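Local coordinates for salmonella typhimurium DB7155 bacteriophage DET7 tailspike (Bacteriophage, PDB 2V5I), which serves as the receptor-binding tailspike of the phage, binding the O-antigen of its Salmonella host and hydrolysing that polysaccharide, at residues S191-G196 with G219-Y224; I246-W251 with R278-L283; G254-K259 with V286-D291; N326-N331 with T350-A355. One frame throughout, in Å; residues are numbered along the deposited sequence.

Interaction 1: S191-G196 with G219-Y224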
loop_
_atom_site.group_PDB
_atom_site.type_symbol
_atom_site.label_atom_id
_atom_site.label_comp_id
_atom_site.label_asym_id
_atom_site.label_seq_id
_atom_site.Cartn_x
_atom_site.Cartn_y
_atom_site.Cartn_z
ATOM N N SER A 191 7.255 4.942 21.155
ATOM C CA SER A 191 8.002 6.122 21.614
ATOM C C SER A 191 7.204 7.390 21.450
ATOM O O SER A 191 6.540 7.607 20.451
ATOM C CB SER A 191 9.291 6.229 20.823
ATOM O OG SER A 191 10.123 5.067 21.114
ATOM N N ASP A 192 7.294 8.235 22.464
ATOM C CA ASP A 192 6.456 9.404 22.611
ATOM C C ASP A 192 7.164 10.685 22.185
ATOM O O ASP A 192 7.372 11.605 22.993
ATOM C CB ASP A 192 6.072 9.502 24.075
ATOM C CG ASP A 192 5.024 10.540 24.310
ATOM O OD1 ASP A 192 4.330 10.929 23.329
ATOM O OD2 ASP A 192 4.875 10.963 25.496
ATOM N N SER A 193 7.557 10.748 20.909
ATOM C CA SER A 193 8.188 11.952 20.326
ATOM C C SER A 193 9.434 12.341 21.105
ATOM O O SER A 193 9.597 13.471 21.602
ATOM C CB SER A 193 7.195 13.124 20.218
ATOM O OG SER A 193 6.181 12.754 19.289
ATOM N N ILE A 194 10.306 11.359 21.273
ATOM C CA ILE A 194 11.566 11.542 21.959
ATOM C C ILE A 194 12.352 12.628 21.215
ATOM O O ILE A 194 12.558 12.520 20.007
ATOM C CB ILE A 194 12.387 10.263 21.954
ATOM C CG1 ILE A 194 11.662 9.105 22.640
ATOM C CG2 ILE A 194 13.741 10.492 22.669
ATOM C CD1 ILE A 194 12.270 7.716 22.353
ATOM N N ILE A 195 12.798 13.684 21.922
ATOM C CA ILE A 195 13.663 14.650 21.305
ATOM C C ILE A 195 15.110 14.175 21.490
ATOM O O ILE A 195 15.631 14.099 22.613
ATOM C CB ILE A 195 13.547 16.069 21.948
ATOM C CG1 ILE A 195 12.135 16.616 21.916
ATOM C CG2 ILE A 195 14.509 17.031 21.299
ATOM C CD1 ILE A 195 11.504 16.487 20.689
ATOM N N GLY A 196 15.766 13.831 20.376
ATOM C CA GLY A 196 17.154 13.392 20.406
ATOM C C GLY A 196 18.213 14.392 20.816
ATOM O O GLY A 196 17.982 15.567 20.754
ATOM N N GLY A 219 6.209 1.205 16.361
ATOM C CA GLY A 219 5.338 2.313 16.638
ATOM C C GLY A 219 6.040 3.566 17.148
ATOM O O GLY A 219 7.258 3.578 17.340
ATOM N N GLY A 220 5.269 4.616 17.270
ATOM C CA GLY A 220 5.756 5.821 17.924
ATOM C C GLY A 220 6.625 6.686 17.013
ATOM O O GLY A 220 6.583 6.540 15.800
ATOM N N ARG A 221 7.260 7.689 17.620
ATOM C CA ARG A 221 7.967 8.722 16.891
ATOM C C ARG A 221 9.177 9.222 17.651
ATOM O O ARG A 221 9.228 9.202 18.885
ATOM C CB ARG A 221 7.075 9.979 16.800
ATOM C CG ARG A 221 5.670 9.857 16.456
ATOM C CD ARG A 221 4.863 11.142 16.837
ATOM N NE ARG A 221 5.446 12.323 16.216
ATOM C CZ ARG A 221 5.215 12.746 14.971
ATOM N NH1 ARG A 221 4.446 12.040 14.136
ATOM N NH2 ARG A 221 5.858 13.820 14.499
ATOM N N VAL A 222 10.151 9.677 16.864
ATOM C CA VAL A 222 11.329 10.382 17.342
ATOM C C VAL A 222 11.549 11.680 16.545
ATOM O O VAL A 222 11.185 11.763 15.407
ATOM C CB VAL A 222 12.574 9.487 17.312
ATOM C CG1 VAL A 222 12.374 8.248 18.192
ATOM C CG2 VAL A 222 12.948 9.056 15.936
ATOM N N HIS A 223 12.100 12.692 17.238
ATOM C CA HIS A 223 12.287 14.058 16.696
ATOM C C HIS A 223 13.738 14.555 16.894
ATOM O O HIS A 223 14.381 14.268 17.934
ATOM C CB HIS A 223 11.407 15.070 17.426
ATOM C CG HIS A 223 9.934 14.960 17.173
ATOM N ND1 HIS A 223 9.060 15.921 17.618
ATOM C CD2 HIS A 223 9.181 14.036 16.506
ATOM C CE1 HIS A 223 7.823 15.602 17.248
ATOM N NE2 HIS A 223 7.869 14.474 16.552
ATOM N N TYR A 224 14.239 15.277 15.887
ATOM C CA TYR A 224 15.552 15.931 15.952
ATOM C C TYR A 224 16.669 14.883 16.206
ATOM O O TYR A 224 16.648 13.816 15.563
ATOM C CB TYR A 224 15.522 17.105 16.985
ATOM C CG TYR A 224 14.606 18.224 16.544
ATOM C CD1 TYR A 224 14.904 18.980 15.464
ATOM C CD2 TYR A 224 13.414 18.520 17.247
ATOM C CE1 TYR A 224 14.054 20.033 15.036
ATOM C CE2 TYR A 224 12.583 19.544 16.838
ATOM C CZ TYR A 224 12.878 20.262 15.743
ATOM O OH TYR A 224 12.028 21.273 15.305
HETATM O O HOH W 1 9.046 3.162 19.381
#
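A chi1 of -70° sets His223 CG beside its backbone N, and the ring beyond comes under Ser193 CB, while the chi1 of Ser193, -65°, places OG toward Arg221. The CB stands 4.0 Å from the centroid of the His223 ring, 16° off its normal and offset toward the rim, a CH-pi contact. The imidazole is fixed from its edge as well: NE and NH2 of Arg221 both donate to His223 NE2, at 3.3 and 2.9 Å respectively, a side-on grip that marks NE2 as an acceptor. Ser193 OG lies at the edge of the same guanidinium and takes a weak, bent bond from Arg221 NE. Ile195 CD1 packs 3.6 Å from His223 CB, the two side chains crossing obliquely. Below these groups the backbones run parallel. Arg221 N donates to Ser191 O, His223 N to Ile194 O at 2.8 Å, and Gly196 N to His223 O at 2.8 Å. Water 1 joins Ser191 N to Gly219 O at that end of the contact. Ile194 and Val222 point the opposite way from Ile195 and His223, lying side by side. In the P22-tailspike-like beta-helix, 191-196 also bonds to Ala171, Gly173 and Ala176, and strand 220-224 pairs with 249-251; Arg221 also bonds Ser240 of the second subunit, while Ile194 and Val222 face strands 176-181 and 202-205.

Interaction 2: I246-W251 with R278-L283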
loop_
_atom_site.group_PDB
_atom_site.type_symbol
_atom_site.label_atom_id
_atom_site.label_comp_id
_atom_site.label_asym_id
_atom_site.label_seq_id
_atom_site.Cartn_x
_atom_site.Cartn_y
_atom_site.Cartn_z
ATOM N N ILE A 246 9.051 -1.218 12.499
ATOM C CA ILE A 246 7.673 -1.361 11.989
ATOM C C ILE A 246 6.813 -0.256 12.601
ATOM O O ILE A 246 6.708 -0.142 13.806
ATOM C CB ILE A 246 7.058 -2.728 12.378
ATOM C CG1 ILE A 246 7.944 -3.895 11.950
ATOM C CG2 ILE A 246 5.718 -2.909 11.680
ATOM C CD1 ILE A 246 7.560 -5.214 12.637
ATOM N N GLY A 247 6.205 0.567 11.759
ATOM C CA GLY A 247 5.272 1.562 12.257
ATOM C C GLY A 247 5.835 2.791 12.946
ATOM O O GLY A 247 5.134 3.423 13.758
ATOM N N VAL A 248 7.068 3.173 12.601
ATOM C CA VAL A 248 7.744 4.277 13.325
ATOM C C VAL A 248 7.828 5.538 12.452
ATOM O O VAL A 248 8.010 5.443 11.252
ATOM C CB VAL A 248 9.194 3.847 13.699
ATOM C CG1 VAL A 248 9.895 4.880 14.535
ATOM C CG2 VAL A 248 9.187 2.511 14.438
ATOM N N THR A 249 7.807 6.725 13.072
ATOM C CA THR A 249 8.048 7.960 12.337
ATOM C C THR A 249 9.267 8.637 12.936
ATOM O O THR A 249 9.430 8.665 14.158
ATOM C CB THR A 249 6.836 8.912 12.461
ATOM O OG1 THR A 249 5.676 8.300 11.873
ATOM C CG2 THR A 249 7.119 10.278 11.807
ATOM N N SER A 250 10.142 9.171 12.062
ATOM C CA SER A 250 11.194 10.116 12.419
ATOM C C SER A 250 10.974 11.437 11.738
ATOM O O SER A 250 10.711 11.475 10.563
ATOM C CB SER A 250 12.584 9.587 12.007
ATOM O OG SER A 250 13.618 10.586 11.994
ATOM N N TRP A 251 11.114 12.520 12.500
ATOM C CA TRP A 251 10.985 13.899 11.969
ATOM C C TRP A 251 12.246 14.733 12.317
ATOM O O TRP A 251 12.736 14.743 13.480
ATOM C CB TRP A 251 9.785 14.587 12.583
ATOM C CG TRP A 251 9.531 16.032 12.142
ATOM C CD1 TRP A 251 9.203 16.502 10.913
ATOM C CD2 TRP A 251 9.545 17.154 13.016
ATOM N NE1 TRP A 251 9.006 17.867 10.957
ATOM C CE2 TRP A 251 9.183 18.282 12.254
ATOM C CE3 TRP A 251 9.762 17.291 14.381
ATOM C CZ2 TRP A 251 9.078 19.561 12.828
ATOM C CZ3 TRP A 251 9.660 18.555 14.958
ATOM C CH2 TRP A 251 9.284 19.668 14.170
ATOM N N ARG A 278 9.310 -1.419 7.578
ATOM C CA ARG A 278 7.929 -1.519 7.085
ATOM C C ARG A 278 6.984 -0.565 7.807
ATOM O O ARG A 278 7.154 -0.260 8.979
ATOM C CB ARG A 278 7.357 -2.946 7.242
ATOM C CG ARG A 278 8.105 -4.025 6.490
ATOM C CD ARG A 278 7.271 -5.309 6.391
ATOM N NE ARG A 278 7.019 -5.851 7.716
ATOM C CZ ARG A 278 5.848 -5.883 8.370
ATOM N NH1 ARG A 278 4.726 -5.403 7.822
ATOM N NH2 ARG A 278 5.782 -6.368 9.612
ATOM N N ASP A 279 6.021 -0.037 7.055
ATOM C CA ASP A 279 4.954 0.782 7.616
ATOM C C ASP A 279 5.505 1.996 8.384
ATOM O O ASP A 279 4.928 2.429 9.377
ATOM C CB ASP A 279 4.049 -0.057 8.540
ATOM C CG ASP A 279 3.414 -1.287 7.899
ATOM O OD1 ASP A 279 3.373 -1.468 6.662
ATOM O OD2 ASP A 279 2.874 -2.099 8.720
ATOM N N SER A 280 6.601 2.567 7.877
ATOM C CA SER A 280 7.324 3.628 8.600
ATOM C C SER A 280 7.503 4.881 7.738
ATOM O O SER A 280 7.316 4.861 6.537
ATOM C CB SER A 280 8.655 3.121 9.109
ATOM O OG SER A 280 8.480 2.070 10.033
ATOM N N VAL A 281 7.759 6.014 8.408
ATOM C CA VAL A 281 7.683 7.334 7.772
ATOM C C VAL A 281 8.856 8.164 8.219
ATOM O O VAL A 281 9.147 8.227 9.418
ATOM C CB VAL A 281 6.397 8.058 8.214
ATOM C CG1 VAL A 281 6.340 9.407 7.546
ATOM C CG2 VAL A 281 5.142 7.220 7.831
ATOM N N ALA A 282 9.604 8.748 7.244
ATOM C CA ALA A 282 10.682 9.720 7.579
ATOM C C ALA A 282 10.298 11.057 6.993
ATOM O O ALA A 282 10.042 11.159 5.797
ATOM C CB ALA A 282 12.042 9.276 7.063
ATOM N N LEU A 283 10.311 12.117 7.830
ATOM C CA LEU A 283 9.892 13.466 7.439
ATOM C C LEU A 283 11.063 14.440 7.720
ATOM O O LEU A 283 11.642 14.445 8.834
ATOM C CB LEU A 283 8.673 13.898 8.272
ATOM C CG LEU A 283 7.409 13.065 8.124
ATOM C CD1 LEU A 283 6.388 13.697 9.023
ATOM C CD2 LEU A 283 6.958 12.998 6.750
HETATM O O HOH W 2 13.799 12.559 9.913
#
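Val248 N donates to Ser280 OG across the contact at 3.1 Å, nearly straight at 169°, and the same hydroxyl donates onward to Arg278 O at 2.9 Å. Arg278 O therefore accepts twice, from Ser280 OG above its carbonyl plane and from Gly247 N within that plane. A serine thus carries the bonding past the corner at Asp279, where the backbone changes direction. Beyond it the regular parallel ladder resumes: Val281 N to Val248 O, Ser250 N to Val281 O, and Leu283 N to Ser250 O at 2.8 Å. Water 2 links Ser250 OG with Leu283 O.

Packing follows the register. Ile246 and Arg278 lie side by side, with CD1 of the isoleucine 3.7 Å from NH2 of the arginine and its CG2 over one face of the guanidinium, whose NE is bonded to Gln276. Thr249 OG1 touches Val281 CB at 3.7 Å. Leu283 CB meets the edge of the Trp251 ring at CD1, 3.7 Å away, the two side chains crossing at about a right angle. Residues are thus paired in register on parallel strands whose directions differ by 3°, as in the successive rungs of the parallel beta-helix of P22-type tailspikes.

Interaction 3: G254-K259 with V286-D291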
loop_
_atom_site.group_PDB
_atom_site.type_symbol
_atom_site.label_atom_id
_atom_site.label_comp_id
_atom_site.label_asym_id
_atom_site.label_seq_id
_atom_site.Cartn_x
_atom_site.Cartn_y
_atom_site.Cartn_z
ATOM N N GLY A 254 18.882 14.905 12.371
ATOM C CA GLY A 254 20.133 15.587 11.949
ATOM C C GLY A 254 20.938 14.776 10.979
ATOM O O GLY A 254 21.715 15.374 10.196
ATOM N N GLU A 255 20.797 13.434 11.004
ATOM C CA GLU A 255 21.383 12.561 9.986
ATOM C C GLU A 255 20.232 11.950 9.170
ATOM O O GLU A 255 19.569 12.687 8.420
ATOM C CB GLU A 255 22.417 11.544 10.536
ATOM C CG GLU A 255 23.356 10.971 9.449
ATOM C CD GLU A 255 24.022 9.598 9.844
ATOM O OE1 GLU A 255 23.748 9.057 10.952
ATOM O OE2 GLU A 255 24.756 9.042 9.019
ATOM N N SER A 256 19.900 10.689 9.394
ATOM C CA SER A 256 18.892 9.987 8.623
ATOM C C SER A 256 17.794 9.491 9.548
ATOM O O SER A 256 17.993 9.280 10.760
ATOM C CB SER A 256 19.483 8.818 7.881
ATOM O OG SER A 256 20.414 9.305 6.882
ATOM N N GLY A 257 16.617 9.258 8.984
ATOM C CA GLY A 257 15.514 8.750 9.829
ATOM C C GLY A 257 15.907 7.388 10.428
ATOM O O GLY A 257 15.779 7.152 11.619
ATOM N N PHE A 258 16.239 6.475 9.522
ATOM C CA PHE A 258 16.509 5.117 9.835
ATOM C C PHE A 258 17.758 4.647 9.093
ATOM O O PHE A 258 17.869 4.871 7.900
ATOM C CB PHE A 258 15.314 4.265 9.344
ATOM C CG PHE A 258 13.985 4.718 9.914
ATOM C CD1 PHE A 258 13.577 4.369 11.180
ATOM C CD2 PHE A 258 13.164 5.629 9.192
ATOM C CE1 PHE A 258 12.372 4.834 11.717
ATOM C CE2 PHE A 258 11.926 6.090 9.732
ATOM C CZ PHE A 258 11.565 5.730 10.986
ATOM N N LYS A 259 18.661 4.030 9.841
ATOM C CA LYS A 259 20.018 3.744 9.307
ATOM C C LYS A 259 20.529 2.366 9.680
ATOM O O LYS A 259 20.519 2.005 10.857
ATOM C CB LYS A 259 20.980 4.815 9.813
ATOM C CG LYS A 259 22.471 4.693 9.392
ATOM C CD LYS A 259 23.335 5.611 10.230
ATOM C CE LYS A 259 24.786 5.530 9.868
ATOM N NZ LYS A 259 25.518 6.610 10.648
ATOM N N VAL A 286 17.804 15.681 7.524
ATOM C CA VAL A 286 18.920 16.436 6.929
ATOM C C VAL A 286 19.675 15.608 5.877
ATOM O O VAL A 286 20.104 16.143 4.834
ATOM C CB VAL A 286 19.820 17.039 8.020
ATOM C CG1 VAL A 286 21.047 17.702 7.396
ATOM C CG2 VAL A 286 19.072 18.000 8.884
ATOM N N TRP A 287 19.878 14.315 6.136
ATOM C CA TRP A 287 20.457 13.437 5.161
ATOM C C TRP A 287 19.355 12.571 4.517
ATOM O O TRP A 287 18.602 13.114 3.702
ATOM C CB TRP A 287 21.574 12.629 5.794
ATOM C CG TRP A 287 22.769 13.520 6.099
ATOM C CD1 TRP A 287 22.876 14.486 7.090
ATOM C CD2 TRP A 287 24.023 13.557 5.380
ATOM N NE1 TRP A 287 24.120 15.084 7.017
ATOM C CE2 TRP A 287 24.826 14.553 5.983
ATOM C CE3 TRP A 287 24.525 12.871 4.274
ATOM C CZ2 TRP A 287 26.130 14.848 5.551
ATOM C CZ3 TRP A 287 25.844 13.171 3.837
ATOM C CH2 TRP A 287 26.618 14.146 4.493
ATOM N N ASP A 288 19.200 11.302 4.875
ATOM C CA ASP A 288 18.346 10.375 4.119
ATOM C C ASP A 288 17.083 10.052 4.925
ATOM O O ASP A 288 17.130 10.073 6.168
ATOM C CB ASP A 288 19.069 9.067 3.820
ATOM C CG ASP A 288 20.259 9.230 2.883
ATOM O OD1 ASP A 288 20.611 10.373 2.482
ATOM O OD2 ASP A 288 20.775 8.133 2.513
ATOM N N GLY A 289 15.997 9.648 4.263
ATOM C CA GLY A 289 14.841 9.156 4.992
ATOM C C GLY A 289 15.237 7.782 5.580
ATOM O O GLY A 289 15.208 7.555 6.780
ATOM N N PHE A 290 15.478 6.834 4.666
ATOM C CA PHE A 290 15.994 5.507 5.050
ATOM C C PHE A 290 17.358 5.322 4.358
ATOM O O PHE A 290 17.436 5.443 3.128
ATOM C CB PHE A 290 15.042 4.417 4.545
ATOM C CG PHE A 290 13.703 4.413 5.225
ATOM C CD1 PHE A 290 12.725 5.383 4.887
ATOM C CD2 PHE A 290 13.361 3.477 6.155
ATOM C CE1 PHE A 290 11.507 5.372 5.516
ATOM C CE2 PHE A 290 12.082 3.478 6.786
ATOM C CZ PHE A 290 11.205 4.456 6.460
ATOM N N ASP A 291 18.416 5.096 5.156
ATOM C CA ASP A 291 19.793 4.856 4.664
ATOM C C ASP A 291 20.127 3.405 4.946
ATOM O O ASP A 291 20.568 3.077 6.033
ATOM C CB ASP A 291 20.787 5.760 5.415
ATOM C CG ASP A 291 22.242 5.546 5.010
ATOM O OD1 ASP A 291 22.531 4.763 4.072
ATOM O OD2 ASP A 291 23.101 6.158 5.687
HETATM O O HOH W 3 24.018 16.629 9.468
HETATM O O HOH W 4 22.865 8.285 7.006
#
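Two successive coils of the parallel beta-helix meet here in register, each passing from a turn into a short strand, and equivalent residues stack: Ser256 on Asp288, Gly257 on Gly289, Phe258 on Phe290. The phenylalanines form an offset stack, centroids 4.7 Å apart and planes at 23°. Phe258 CD2 sits over one face of the Phe290 ring, toward its rim, 3.4 Å from CE2 of that residue. The two residues are bridged on one face of the sheet, and similar chi1 values (-56° and -68°) set both CG atoms alike; on that face Phe258 also meets Val248.

Backbone bonds accompany the stack: Trp287 N to Glu255 O, Gly257 N to Asp288 O, Phe258 N to Gly289 O, and Asp291 N to Phe258 O, the last 2.8 Å long. In the turn Asp288 N donates to Ser256 OG at 3.1 Å. That hydroxyl also meets water 4, which donates to Asp291 OD2. In the conformer of Glu255 given, the water donates weakly to Glu255 OE2 as well, and Lys259 NZ forms a salt bridge to both oxygens of Glu255 through their syn lone pairs; Ser228 also bonds this carboxylate, and Gln262 bonds Asp291 OD1. Water 3 joins Gly254 O to Trp287 NE1. Strand 258-260 continues the sheet from 230-233, strand 290-291 leads on to 335-342, Phe290 packs on strand 323-330 opposite, and helix 132-137 borders Glu255 and Trp287.

Interaction 4: N326-N331 with T350-A355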
loop_
_atom_site.group_PDB
_atom_site.type_symbol
_atom_site.label_atom_id
_atom_site.label_comp_id
_atom_site.label_asym_id
_atom_site.label_seq_id
_atom_site.Cartn_x
_atom_site.Cartn_y
_atom_site.Cartn_z
ATOM N N ASN A 326 6.113 -0.628 2.177
ATOM C CA ASN A 326 5.179 0.332 2.710
ATOM C C ASN A 326 5.861 1.394 3.573
ATOM O O ASN A 326 5.562 1.578 4.737
ATOM C CB ASN A 326 4.055 -0.332 3.513
ATOM C CG ASN A 326 3.003 0.657 3.927
ATOM O OD1 ASN A 326 2.832 1.676 3.269
ATOM N ND2 ASN A 326 2.268 0.355 4.999
ATOM N N ILE A 327 6.818 2.071 2.946
ATOM C CA ILE A 327 7.514 3.185 3.604
ATOM C C ILE A 327 7.255 4.491 2.880
ATOM O O ILE A 327 7.019 4.509 1.683
ATOM C CB ILE A 327 9.048 2.905 3.733
ATOM C CG1 ILE A 327 9.734 2.647 2.400
ATOM C CG2 ILE A 327 9.292 1.734 4.681
ATOM C CD1 ILE A 327 11.191 2.808 2.415
ATOM N N LEU A 328 7.354 5.599 3.619
ATOM C CA LEU A 328 7.037 6.943 3.095
ATOM C C LEU A 328 8.118 7.921 3.537
ATOM O O LEU A 328 8.546 7.872 4.697
ATOM C CB LEU A 328 5.692 7.436 3.632
ATOM C CG LEU A 328 5.275 8.905 3.384
ATOM C CD1 LEU A 328 5.081 9.172 1.938
ATOM C CD2 LEU A 328 4.015 9.267 4.204
ATOM N N VAL A 329 8.624 8.714 2.584
ATOM C CA VAL A 329 9.590 9.761 2.904
ATOM C C VAL A 329 9.111 11.081 2.282
ATOM O O VAL A 329 8.712 11.094 1.129
ATOM C CB VAL A 329 11.002 9.438 2.377
ATOM C CG1 VAL A 329 11.989 10.563 2.708
ATOM C CG2 VAL A 329 11.549 8.069 2.910
ATOM N N MET A 330 9.236 12.176 3.046
ATOM C CA MET A 330 8.963 13.500 2.484
ATOM C C MET A 330 9.933 14.548 3.009
ATOM O O MET A 330 10.366 14.491 4.168
ATOM C CB MET A 330 7.536 13.921 2.864
ATOM C CG MET A 330 6.478 13.032 2.290
ATOM S SD MET A 330 4.805 13.647 2.647
ATOM C CE MET A 330 4.886 15.221 1.798
ATOM N N ASN A 331 10.324 15.446 2.099
ATOM C CA ASN A 331 11.128 16.632 2.417
ATOM C C ASN A 331 12.544 16.352 2.931
ATOM O O ASN A 331 13.098 17.148 3.657
ATOM C CB ASN A 331 10.381 17.577 3.358
ATOM C CG ASN A 331 10.937 18.972 3.330
ATOM O OD1 ASN A 331 11.308 19.489 2.244
ATOM N ND2 ASN A 331 10.934 19.649 4.498
ATOM N N THR A 350 6.907 5.186 -1.202
ATOM C CA THR A 350 6.374 6.497 -1.598
ATOM C C THR A 350 7.364 7.570 -1.113
ATOM O O THR A 350 7.580 7.753 0.095
ATOM C CB THR A 350 4.967 6.731 -0.982
ATOM O OG1 THR A 350 4.073 5.664 -1.423
ATOM C CG2 THR A 350 4.437 8.110 -1.409
ATOM N N VAL A 351 8.045 8.223 -2.058
ATOM C CA VAL A 351 8.937 9.333 -1.765
ATOM C C VAL A 351 8.342 10.548 -2.484
ATOM O O VAL A 351 8.173 10.523 -3.705
ATOM C CB VAL A 351 10.375 9.036 -2.259
ATOM C CG1 VAL A 351 11.261 10.212 -1.958
ATOM C CG2 VAL A 351 10.934 7.801 -1.600
ATOM N N GLN A 352 8.057 11.614 -1.754
ATOM C CA GLN A 352 7.384 12.751 -2.374
ATOM C C GLN A 352 7.900 14.057 -1.796
ATOM O O GLN A 352 8.091 14.177 -0.588
ATOM C CB GLN A 352 5.864 12.620 -2.347
ATOM C CG GLN A 352 5.236 12.441 -1.080
ATOM C CD GLN A 352 3.753 11.873 -1.081
ATOM O OE1 GLN A 352 3.143 11.354 -2.082
ATOM N NE2 GLN A 352 3.192 11.983 0.078
ATOM N N ASP A 353 8.200 15.009 -2.682
ATOM C CA ASP A 353 8.503 16.416 -2.253
ATOM C C ASP A 353 9.776 16.456 -1.447
ATOM O O ASP A 353 9.777 17.028 -0.339
ATOM C CB ASP A 353 7.316 17.042 -1.474
ATOM C CG ASP A 353 7.347 18.591 -1.443
ATOM O OD1 ASP A 353 8.039 19.207 -2.262
ATOM O OD2 ASP A 353 6.624 19.167 -0.609
ATOM N N CYS A 354 10.843 15.881 -2.012
ATOM C CA CYS A 354 12.186 15.875 -1.378
ATOM C C CYS A 354 13.054 16.949 -2.004
ATOM O O CYS A 354 12.989 17.230 -3.217
ATOM C CB CYS A 354 12.904 14.535 -1.433
ATOM S SG CYS A 354 12.089 13.275 -0.372
ATOM N N ALA A 355 13.785 17.674 -1.152
ATOM C CA ALA A 355 14.672 18.726 -1.645
ATOM C C ALA A 355 15.833 18.225 -2.490
ATOM O O ALA A 355 16.236 18.899 -3.433
ATOM C CB ALA A 355 15.208 19.552 -0.492
HETATM O O HOH W 5 4.203 3.679 0.499
#
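Met330 and Gln352 cross at a slant, and the thioether becomes an acceptor: Gln352 NE2 points at Met330 SD at 3.5 Å with an N-H...S angle of 173°, straight but weak. Gln352 CG lies between the backbone N and the carbonyl carbon (chi1 56°), which brings it to 3.6 Å from Met330 CG, alongside the NE2-SD contact. NE2 of Gln352 also lies 3.9 Å from Leu328 CD1. Leu328 in turn slants across Thr350, its CD1 reaching 3.6 Å from CG2 of the threonine. All four side chains occupy one face of the sheet; Val329 and Val351 project from the other, where the pairing of like residues is that of adjacent beta-helix coils. There Val329 CB stands 4.3 Å from Val351 CG2, and Val329 CG1 approaches Cys354 SG at 4.1 Å.

The parallel backbones are joined by Thr350 N to Ile327 O, Val329 N to Thr350 O and Gln352 N to Val329 O. Past Met330 the ladder ends, and Asn331 N makes a weak bond to Asp353 O, bent to 122°. Water 5 donates to Ile327 O and lies 2.8 Å from Thr350 OG1, a hydroxyl also bonded to Asn348 of the second subunit. Gln352 and Asp353 pack on Tyr345 of the same neighbouring subunit, while Asn331 is held by Tyr378 and Ser284, and Asp353 forms a salt bridge with Lys403.

How the interactions relate
From the N terminus, interaction 1 closes first, joining coils 23 residues apart at their nearest ends. Interaction 2 opens after it on the adjoining strand, where Tyr224 N probably bonds Trp251 O. Interactions 2 and 3 cross: their segments alternate, so the same two coils are paired twice, on different faces, 246-251 running on to 254-259 and 278-283 to 286-291. Between these faces Phe258 CE2 packs against Val281 O, and Ala282 CB against Gly289 CA. Interaction 4 closes last, in series; it meets interaction 2 through Ala282 N and Leu328 O, and interaction 3 where Phe290 touches Ile327 and Val329. Interactions 1, 2 and 4 also reach the second subunit.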